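Local atomic coordinates of excinuclease ABC, subunit A. (Deinococcus radiodurans, PDB entry 2VF7), a protein that binds DNA and hydrolyses ATP as a zinc-containing UvrA-family ABC ATPase, probably recognising damaged DNA during excision repair. Residues 497-505 and 517-525; 796-804 and 816-825. The protein carries 1 engineered substitution. One frame throughout, in Å; residues are numbered along the deposited sequence. Where two conformers were deposited one is given.

Contact 1: residues 497-505 and 517-525; sequences REPAGWLEL and DVRFPLGVM
Trp502 is sandwiched between Arg519 and Pro521, side chains that reach it from the neighbouring strand of the antiparallel β-subdomain, the small sheet that accompanies the nucleotide-binding core in ABC-type ATPases. Arg519 has two conformers, and its contacts here belong to one of them: the guanidinium lies almost flat over one indole face, its plane only 9° from that of the ring, and CZ of Arg519 stands 4.4 Å from the centroid of the five-membered ring of Trp502, a cation-pi contact. The opposite face is met by Pro521, whose CB is 3.8 Å from the centroid of the six-membered ring of Trp502 in a CH-pi contact. Two bends in the arginine chain, chi2 -132° and chi3 -73°, bring its flat end across the indole. Glu504 runs alongside Arg519 and points the same way, but the salt bridge from OE2 of Glu504 to NH1 of Arg519 in this conformer is long, 3.7 Å. A serine in place of Trp502 would probably leave the guanidinium without its flat support, free to turn, and deprive Pro521 of its aromatic partner. Trp801 adds an edge-to-face ring contact to this cluster.

Leu503, Leu505, Val518 and Phe520 line the other side of the strand pair, where the two leucines and Val518 pack on helix 536-551. CD1 of Leu505 approaches the edge of the Phe520 ring, 4.0 Å from CE1 of Phe520. Paired backbone bonds hold Leu503 to Phe520 and Leu505 to Val518, fixing which side chains share each face. Past the ladder, CD2 of Leu522 packs 3.7 Å from CB of Leu503, while N of Ala500 donates to O of Leu522 at 2.9 Å. Beyond that bond, CG2 of Val524 comes within 3.5 Å of CA of Pro499.

Contact 2: residues 796-804 and 816-825; sequences VAASDWVLD and LVAQGTPAEV
Strands 801-804 and 816-820 run almost exactly antiparallel, with 175° between their directions and their axes 4.7 Å apart at closest approach, so that Val802 faces Gly820 and Asp804 faces Ala818 in hydrogen-bonded pairs. At the far end the register slips by a classic beta bulge: O of Asp804 accepts from N of Val817 at 2.8 Å and, weakly, from N of Ala818 at 3.4 Å.

Trp801 lays its indole against the backbone of the partner strand. Its CG is anti to the backbone N (chi1 -165°), which swings the indole across that strand, and CA of Gly820 sits over the ring face, 3.5 Å from the centroid of the six-membered ring of Trp801 and 9° off its normal. Glycine is called for here: a side chain at Gly820 would run into OE1 of Glu824, and the backbone angles themselves would jam it against the preceding carbonyl. NE1 of Trp801 is buried without a partner in the model.

These strands form a hairpin at one side of the mixed sheet in the ABC nucleotide-binding core, whose Walker A loop is touched by the side chain of Asp804. OD1 of Asp804 hydrogen-bonds to OG1 of Thr529, in strand 525-529, and OD2 to OG of Ser831, ahead of helix 834-840.

After Gly820, Thr821 takes the N-cap position of helix 822-825, which starts with a capping box, both of its bonds weak: N of Glu824 to OG1 of Thr821 and N of Thr821 to OE1 of Glu824, each 3.3 Å. CG2 of Thr821 rests 3.5 Å from O of Asp800. From the helix, CG2 of Val825 packs on CB of Val802 at 4.0 Å, and CG of Pro822 comes to 3.5 Å from O of Val796.

Overall arrangement
From the N terminus the chain first makes contact 1, where residues 517-525 return along 497-505 and close a short, largely stranded excursion. Met525 then leads into the strand that runs to the Walker A loop of the second ADP site. Contact 2 closes its own connection of similar length only much later, so the two lie in series, neither nested nor crossed. In space they adjoin, the centres of contact 1 and contact 2 being about 12 Å apart. Asp800 links them: its OD2 forms a salt bridge with NH1 of Arg497, and its N probably hydrogen-bonds to O of Met525. Packing of Val518 against Leu803 further joins the antiparallel subdomain to the core sheet.

Contact 1: residues 497-505 and 517-525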
loop_
_atom_site.group_PDB
_atom_site.type_symbol
_atom_site.label_atom_id
_atom_site.label_comp_id
_atom_site.label_asym_id
_atom_site.label_seq_id
_atom_site.Cartn_x
_atom_site.Cartn_y
_atom_site.Cartn_z
ATOM N N ARG A 497 -10.159 -50.707 -24.283
ATOM C CA ARG A 497 -11.431 -51.374 -24.076
ATOM C C ARG A 497 -12.414 -50.985 -25.169
ATOM O O ARG A 497 -12.373 -49.867 -25.681
ATOM C CB ARG A 497 -12.000 -51.002 -22.714
ATOM C CG ARG A 497 -11.131 -51.392 -21.542
ATOM C CD ARG A 497 -11.812 -50.948 -20.270
ATOM N NE ARG A 497 -10.996 -51.209 -19.090
ATOM C CZ ARG A 497 -10.120 -50.353 -18.572
ATOM N NH1 ARG A 497 -9.923 -49.154 -19.117
ATOM N NH2 ARG A 497 -9.433 -50.709 -17.499
ATOM N N GLU A 498 -13.298 -51.918 -25.512
ATOM C CA GLU A 498 -14.297 -51.722 -26.561
ATOM C C GLU A 498 -15.478 -50.867 -26.086
ATOM O O GLU A 498 -16.013 -51.106 -25.010
ATOM C CB GLU A 498 -14.791 -53.089 -27.068
ATOM C CG GLU A 498 -15.793 -53.042 -28.225
ATOM C CD GLU A 498 -15.169 -52.705 -29.583
ATOM O OE1 GLU A 498 -15.881 -52.856 -30.598
ATOM O OE2 GLU A 498 -13.984 -52.293 -29.646
ATOM N N PRO A 499 -15.865 -49.849 -26.880
ATOM C CA PRO A 499 -17.084 -49.063 -26.688
ATOM C C PRO A 499 -18.345 -49.877 -26.421
ATOM O O PRO A 499 -18.494 -50.992 -26.936
ATOM C CB PRO A 499 -17.222 -48.320 -28.017
ATOM C CG PRO A 499 -15.827 -48.091 -28.433
ATOM C CD PRO A 499 -15.077 -49.335 -28.017
ATOM N N ALA A 500 -19.234 -49.304 -25.608
ATOM C CA ALA A 500 -20.560 -49.865 -25.357
ATOM C C ALA A 500 -21.623 -49.183 -26.231
ATOM O O ALA A 500 -22.637 -49.792 -26.582
ATOM C CB ALA A 500 -20.909 -49.731 -23.888
ATOM N N GLY A 501 -21.375 -47.919 -26.574
ATOM C CA GLY A 501 -22.257 -47.115 -27.422
ATOM C C GLY A 501 -21.553 -45.866 -27.921
ATOM O O GLY A 501 -20.347 -45.685 -27.691
ATOM N N TRP A 502 -22.295 -44.991 -28.596
ATOM C CA TRP A 502 -21.706 -43.777 -29.176
ATOM C C TRP A 502 -22.576 -42.539 -28.986
ATOM O O TRP A 502 -23.749 -42.536 -29.367
ATOM C CB TRP A 502 -21.410 -43.979 -30.667
ATOM C CG TRP A 502 -20.294 -44.947 -30.948
ATOM C CD1 TRP A 502 -20.411 -46.289 -31.188
ATOM C CD2 TRP A 502 -18.895 -44.646 -31.027
ATOM N NE1 TRP A 502 -19.173 -46.841 -31.413
ATOM C CE2 TRP A 502 -18.222 -45.856 -31.320
ATOM C CE3 TRP A 502 -18.142 -43.474 -30.885
ATOM C CZ2 TRP A 502 -16.824 -45.926 -31.469
ATOM C CZ3 TRP A 502 -16.749 -43.546 -31.043
ATOM C CH2 TRP A 502 -16.112 -44.764 -31.322
ATOM N N LEU A 503 -21.985 -41.494 -28.407
ATOM C CA LEU A 503 -22.645 -40.210 -28.155
ATOM C C LEU A 503 -22.283 -39.239 -29.279
ATOM O O LEU A 503 -21.105 -39.040 -29.580
ATOM C CB LEU A 503 -22.181 -39.656 -26.792
ATOM C CG LEU A 503 -23.006 -38.735 -25.863
ATOM C CD1 LEU A 503 -22.422 -37.321 -25.726
ATOM C CD2 LEU A 503 -24.517 -38.706 -26.190
ATOM N N GLU A 504 -23.294 -38.647 -29.907
ATOM C CA GLU A 504 -23.081 -37.721 -31.028
ATOM C C GLU A 504 -23.318 -36.263 -30.612
ATOM O O GLU A 504 -24.387 -35.913 -30.092
ATOM C CB GLU A 504 -23.980 -38.089 -32.222
ATOM C CG GLU A 504 -23.770 -39.508 -32.785
ATOM C CD GLU A 504 -24.660 -39.827 -33.990
ATOM O OE1 GLU A 504 -25.608 -39.048 -34.267
ATOM O OE2 GLU A 504 -24.417 -40.863 -34.668
ATOM N N LEU A 505 -22.299 -35.431 -30.819
ATOM C CA LEU A 505 -22.407 -33.980 -30.649
ATOM C C LEU A 505 -22.236 -33.338 -32.032
ATOM O O LEU A 505 -21.117 -33.226 -32.554
ATOM C CB LEU A 505 -21.342 -33.464 -29.676
ATOM C CG LEU A 505 -21.617 -32.425 -28.575
ATOM C CD1 LEU A 505 -20.302 -31.848 -28.115
ATOM C CD2 LEU A 505 -22.539 -31.295 -28.986
ATOM N N ASP A 517 -19.050 -31.761 -36.253
ATOM C CA ASP A 517 -19.684 -33.004 -35.782
ATOM C C ASP A 517 -18.631 -33.976 -35.225
ATOM O O ASP A 517 -17.648 -34.297 -35.904
ATOM C CB ASP A 517 -20.457 -33.689 -36.921
ATOM C CG ASP A 517 -21.372 -32.732 -37.693
ATOM O OD1 ASP A 517 -21.767 -33.080 -38.826
ATOM O OD2 ASP A 517 -21.708 -31.641 -37.186
ATOM N N VAL A 518 -18.862 -34.460 -34.010
ATOM C CA VAL A 518 -17.882 -35.273 -33.280
ATOM C C VAL A 518 -18.568 -36.434 -32.518
ATOM O O VAL A 518 -19.733 -36.320 -32.104
ATOM C CB VAL A 518 -17.029 -34.374 -32.331
ATOM C CG1 VAL A 518 -17.809 -33.987 -31.103
ATOM C CG2 VAL A 518 -15.728 -35.047 -31.944
ATOM N N ARG A 519 -17.854 -37.551 -32.361
ATOM C CA ARG A 519 -18.394 -38.714 -31.649
ATOM C C ARG A 519 -17.578 -39.090 -30.417
ATOM O O ARG A 519 -16.353 -39.153 -30.474
ATOM C CB ARG A 519 -18.504 -39.925 -32.576
ATOM C CG ARG A 519 -19.346 -39.700 -33.828
ATOM C CD ARG A 519 -20.340 -40.832 -34.048
ATOM N NE ARG A 519 -19.719 -42.075 -34.507
ATOM C CZ ARG A 519 -20.365 -43.235 -34.648
ATOM N NH1 ARG A 519 -21.661 -43.323 -34.354
ATOM N NH2 ARG A 519 -19.716 -44.313 -35.085
ATOM N N PHE A 520 -18.262 -39.343 -29.304
ATOM C CA PHE A 520 -17.602 -39.825 -28.089
ATOM C C PHE A 520 -18.119 -41.226 -27.756
ATOM O O PHE A 520 -19.310 -41.392 -27.578
ATOM C CB PHE A 520 -17.879 -38.908 -26.887
ATOM C CG PHE A 520 -17.520 -37.454 -27.100
ATOM C CD1 PHE A 520 -18.490 -36.535 -27.519
ATOM C CD2 PHE A 520 -16.229 -36.985 -26.821
ATOM C CE1 PHE A 520 -18.175 -35.180 -27.692
ATOM C CE2 PHE A 520 -15.907 -35.630 -26.983
ATOM C CZ PHE A 520 -16.878 -34.730 -27.427
ATOM N N PRO A 521 -17.221 -42.224 -27.638
ATOM C CA PRO A 521 -17.608 -43.598 -27.293
ATOM C C PRO A 521 -18.004 -43.713 -25.826
ATOM O O PRO A 521 -17.503 -42.941 -25.009
ATOM C CB PRO A 521 -16.321 -44.388 -27.540
ATOM C CG PRO A 521 -15.241 -43.409 -27.269
ATOM C CD PRO A 521 -15.760 -42.099 -27.798
ATOM N N LEU A 522 -18.879 -44.664 -25.492
ATOM C CA LEU A 522 -19.361 -44.820 -24.110
ATOM C C LEU A 522 -18.808 -46.064 -23.412
ATOM O O LEU A 522 -18.362 -47.006 -24.061
ATOM C CB LEU A 522 -20.900 -44.791 -24.027
ATOM C CG LEU A 522 -21.668 -43.718 -24.817
ATOM C CD1 LEU A 522 -23.155 -44.025 -24.850
ATOM C CD2 LEU A 522 -21.411 -42.304 -24.280
ATOM N N GLY A 523 -18.823 -46.021 -22.076
ATOM C CA GLY A 523 -18.309 -47.089 -21.217
ATOM C C GLY A 523 -16.812 -47.233 -21.317
ATOM O O GLY A 523 -16.257 -48.282 -20.996
ATOM N N VAL A 524 -16.173 -46.157 -21.768
ATOM C CA VAL A 524 -14.760 -46.122 -22.160
ATOM C C VAL A 524 -14.195 -44.763 -21.750
ATOM O O VAL A 524 -14.948 -43.817 -21.503
ATOM C CB VAL A 524 -14.627 -46.340 -23.701
ATOM C CG1 VAL A 524 -13.237 -46.128 -24.184
ATOM C CG2 VAL A 524 -15.071 -47.753 -24.077
ATOM N N MET A 525 -12.872 -44.679 -21.645
ATOM C CA MET A 525 -12.190 -43.437 -21.301
ATOM C C MET A 525 -11.499 -42.764 -22.520
ATOM O O MET A 525 -10.643 -43.373 -23.170
ATOM C CB MET A 525 -11.231 -43.692 -20.130
ATOM C CG MET A 525 -9.866 -43.109 -20.302
ATOM S SD MET A 525 -9.393 -42.084 -18.925
ATOM C CE MET A 525 -8.921 -40.580 -19.805
#

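Contact 2: residues 796-804 and 816-825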
loop_
_atom_site.group_PDB
_atom_site.type_symbol
_atom_site.label_atom_id
_atom_site.label_comp_id
_atom_site.label_asym_id
_atom_site.label_seq_id
_atom_site.Cartn_x
_atom_site.Cartn_y
_atom_site.Cartn_z
ATOM N N VAL A 796 -2.613 -39.779 -21.882
ATOM C CA VAL A 796 -3.205 -40.029 -23.201
ATOM C C VAL A 796 -2.826 -41.420 -23.738
ATOM O O VAL A 796 -3.577 -42.033 -24.482
ATOM C CB VAL A 796 -2.821 -38.895 -24.186
ATOM C CG1 VAL A 796 -3.364 -39.144 -25.602
ATOM C CG2 VAL A 796 -3.339 -37.576 -23.661
ATOM N N ALA A 797 -1.667 -41.911 -23.318
ATOM C CA ALA A 797 -1.154 -43.207 -23.707
ATOM C C ALA A 797 -1.880 -44.385 -23.029
ATOM O O ALA A 797 -1.767 -45.526 -23.476
ATOM C CB ALA A 797 0.339 -43.264 -23.433
ATOM N N ALA A 798 -2.608 -44.120 -21.949
ATOM C CA ALA A 798 -3.391 -45.169 -21.283
ATOM C C ALA A 798 -4.910 -44.985 -21.409
ATOM O O ALA A 798 -5.683 -45.652 -20.718
ATOM C CB ALA A 798 -2.980 -45.303 -19.833
ATOM N N SER A 799 -5.341 -44.101 -22.308
ATOM C CA SER A 799 -6.756 -43.993 -22.673
ATOM C C SER A 799 -7.189 -45.210 -23.475
ATOM O O SER A 799 -6.356 -46.059 -23.805
ATOM C CB SER A 799 -6.980 -42.736 -23.497
ATOM O OG SER A 799 -6.579 -41.613 -22.746
ATOM N N ASP A 800 -8.488 -45.296 -23.777
ATOM C CA ASP A 800 -9.040 -46.315 -24.697
ATOM C C ASP A 800 -9.335 -45.745 -26.090
ATOM O O ASP A 800 -9.390 -46.493 -27.072
ATOM C CB ASP A 800 -10.317 -46.924 -24.121
ATOM C CG ASP A 800 -10.105 -47.557 -22.761
ATOM O OD1 ASP A 800 -9.378 -48.568 -22.710
ATOM O OD2 ASP A 800 -10.656 -47.059 -21.749
ATOM N N TRP A 801 -9.537 -44.424 -26.148
ATOM C CA TRP A 801 -9.812 -43.670 -27.379
ATOM C C TRP A 801 -9.184 -42.263 -27.277
ATOM O O TRP A 801 -8.851 -41.823 -26.171
ATOM C CB TRP A 801 -11.322 -43.577 -27.595
ATOM C CG TRP A 801 -11.743 -43.146 -28.970
ATOM C CD1 TRP A 801 -12.123 -41.893 -29.346
ATOM C CD2 TRP A 801 -11.834 -43.965 -30.149
ATOM N NE1 TRP A 801 -12.441 -41.867 -30.667
ATOM C CE2 TRP A 801 -12.280 -43.127 -31.196
ATOM C CE3 TRP A 801 -11.591 -45.323 -30.421
ATOM C CZ2 TRP A 801 -12.478 -43.600 -32.509
ATOM C CZ3 TRP A 801 -11.795 -45.795 -31.726
ATOM C CH2 TRP A 801 -12.224 -44.931 -32.751
ATOM N N VAL A 802 -8.995 -41.576 -28.411
ATOM C CA VAL A 802 -8.382 -40.226 -28.444
ATOM C C VAL A 802 -8.995 -39.330 -29.526
ATOM O O VAL A 802 -9.215 -39.771 -30.650
ATOM C CB VAL A 802 -6.822 -40.258 -28.642
ATOM C CG1 VAL A 802 -6.254 -38.847 -28.754
ATOM C CG2 VAL A 802 -6.114 -41.017 -27.517
ATOM N N LEU A 803 -9.258 -38.073 -29.173
ATOM C CA LEU A 803 -9.758 -37.058 -30.109
ATOM C C LEU A 803 -8.773 -35.894 -30.247
ATOM O O LEU A 803 -8.647 -35.057 -29.349
ATOM C CB LEU A 803 -11.123 -36.523 -29.649
ATOM C CG LEU A 803 -12.440 -37.091 -30.204
ATOM C CD1 LEU A 803 -12.623 -38.563 -29.890
ATOM C CD2 LEU A 803 -13.596 -36.313 -29.613
ATOM N N ASP A 804 -8.076 -35.840 -31.370
ATOM C CA ASP A 804 -7.117 -34.771 -31.605
ATOM C C ASP A 804 -7.825 -33.603 -32.272
ATOM O O ASP A 804 -8.405 -33.748 -33.339
ATOM C CB ASP A 804 -5.950 -35.257 -32.469
ATOM C CG ASP A 804 -4.754 -34.353 -32.381
ATOM O OD1 ASP A 804 -4.366 -34.010 -31.253
ATOM O OD2 ASP A 804 -4.175 -33.991 -33.424
ATOM N N LEU A 816 -11.692 -31.434 -36.165
ATOM C CA LEU A 816 -11.341 -32.754 -35.679
ATOM C C LEU A 816 -10.234 -33.216 -36.609
ATOM O O LEU A 816 -10.455 -33.339 -37.800
ATOM C CB LEU A 816 -12.545 -33.699 -35.727
ATOM C CG LEU A 816 -12.338 -35.130 -35.219
ATOM C CD1 LEU A 816 -11.820 -35.139 -33.801
ATOM C CD2 LEU A 816 -13.617 -35.919 -35.289
ATOM N N VAL A 817 -9.031 -33.429 -36.085
ATOM C CA VAL A 817 -7.900 -33.721 -36.982
ATOM C C VAL A 817 -7.366 -35.157 -36.904
ATOM O O VAL A 817 -6.584 -35.581 -37.756
ATOM C CB VAL A 817 -6.770 -32.644 -36.894
ATOM C CG1 VAL A 817 -5.682 -33.046 -35.918
ATOM C CG2 VAL A 817 -6.195 -32.393 -38.265
ATOM N N ALA A 818 -7.787 -35.886 -35.876
ATOM C CA ALA A 818 -7.534 -37.313 -35.765
ATOM C C ALA A 818 -8.384 -37.845 -34.644
ATOM O O ALA A 818 -8.692 -37.115 -33.703
ATOM C CB ALA A 818 -6.073 -37.599 -35.495
ATOM N N GLN A 819 -8.763 -39.115 -34.764
ATOM C CA GLN A 819 -9.523 -39.836 -33.744
ATOM C C GLN A 819 -9.248 -41.345 -33.864
ATOM O O GLN A 819 -8.994 -41.838 -34.965
ATOM C CB GLN A 819 -11.015 -39.513 -33.856
ATOM C CG GLN A 819 -11.710 -40.028 -35.122
ATOM C CD GLN A 819 -13.085 -39.413 -35.342
ATOM O OE1 GLN A 819 -13.847 -39.181 -34.394
ATOM N NE2 GLN A 819 -13.407 -39.138 -36.603
ATOM N N GLY A 820 -9.285 -42.060 -32.737
ATOM C CA GLY A 820 -8.947 -43.496 -32.687
ATOM C C GLY A 820 -8.328 -43.894 -31.353
ATOM O O GLY A 820 -8.316 -43.100 -30.413
ATOM N N THR A 821 -7.814 -45.118 -31.258
ATOM C CA THR A 821 -7.059 -45.547 -30.071
ATOM C C THR A 821 -5.741 -44.757 -30.011
ATOM O O THR A 821 -5.370 -44.132 -31.005
ATOM C CB THR A 821 -6.762 -47.047 -30.118
ATOM O OG1 THR A 821 -6.177 -47.380 -31.383
ATOM C CG2 THR A 821 -8.052 -47.867 -29.942
ATOM N N PRO A 822 -5.041 -44.739 -28.851
ATOM C CA PRO A 822 -3.763 -44.011 -28.840
ATOM C C PRO A 822 -2.782 -44.469 -29.926
ATOM O O PRO A 822 -2.213 -43.632 -30.635
ATOM C CB PRO A 822 -3.210 -44.289 -27.435
ATOM C CG PRO A 822 -4.397 -44.653 -26.607
ATOM C CD PRO A 822 -5.362 -45.318 -27.530
ATOM N N ALA A 823 -2.614 -45.787 -30.057
ATOM C CA ALA A 823 -1.785 -46.433 -31.089
ATOM C C ALA A 823 -2.173 -46.083 -32.531
ATOM O O ALA A 823 -1.295 -45.921 -33.393
ATOM C CB ALA A 823 -1.820 -47.955 -30.907
ATOM N N GLU A 824 -3.479 -46.018 -32.800
ATOM C CA GLU A 824 -3.986 -45.575 -34.101
ATOM C C GLU A 824 -3.601 -44.112 -34.354
ATOM O O GLU A 824 -2.965 -43.803 -35.358
ATOM C CB GLU A 824 -5.508 -45.787 -34.209
ATOM C CG GLU A 824 -5.920 -47.200 -34.679
ATOM C CD GLU A 824 -7.436 -47.513 -34.539
ATOM O OE1 GLU A 824 -8.227 -46.607 -34.198
ATOM O OE2 GLU A 824 -7.841 -48.682 -34.776
ATOM N N VAL A 825 -3.961 -43.240 -33.420
ATOM C CA VAL A 825 -3.669 -41.797 -33.476
ATOM C C VAL A 825 -2.178 -41.410 -33.476
ATOM O O VAL A 825 -1.827 -40.310 -33.891
ATOM C CB VAL A 825 -4.404 -41.045 -32.325
ATOM C CG1 VAL A 825 -4.061 -39.559 -32.317
ATOM C CG2 VAL A 825 -5.903 -41.219 -32.466
#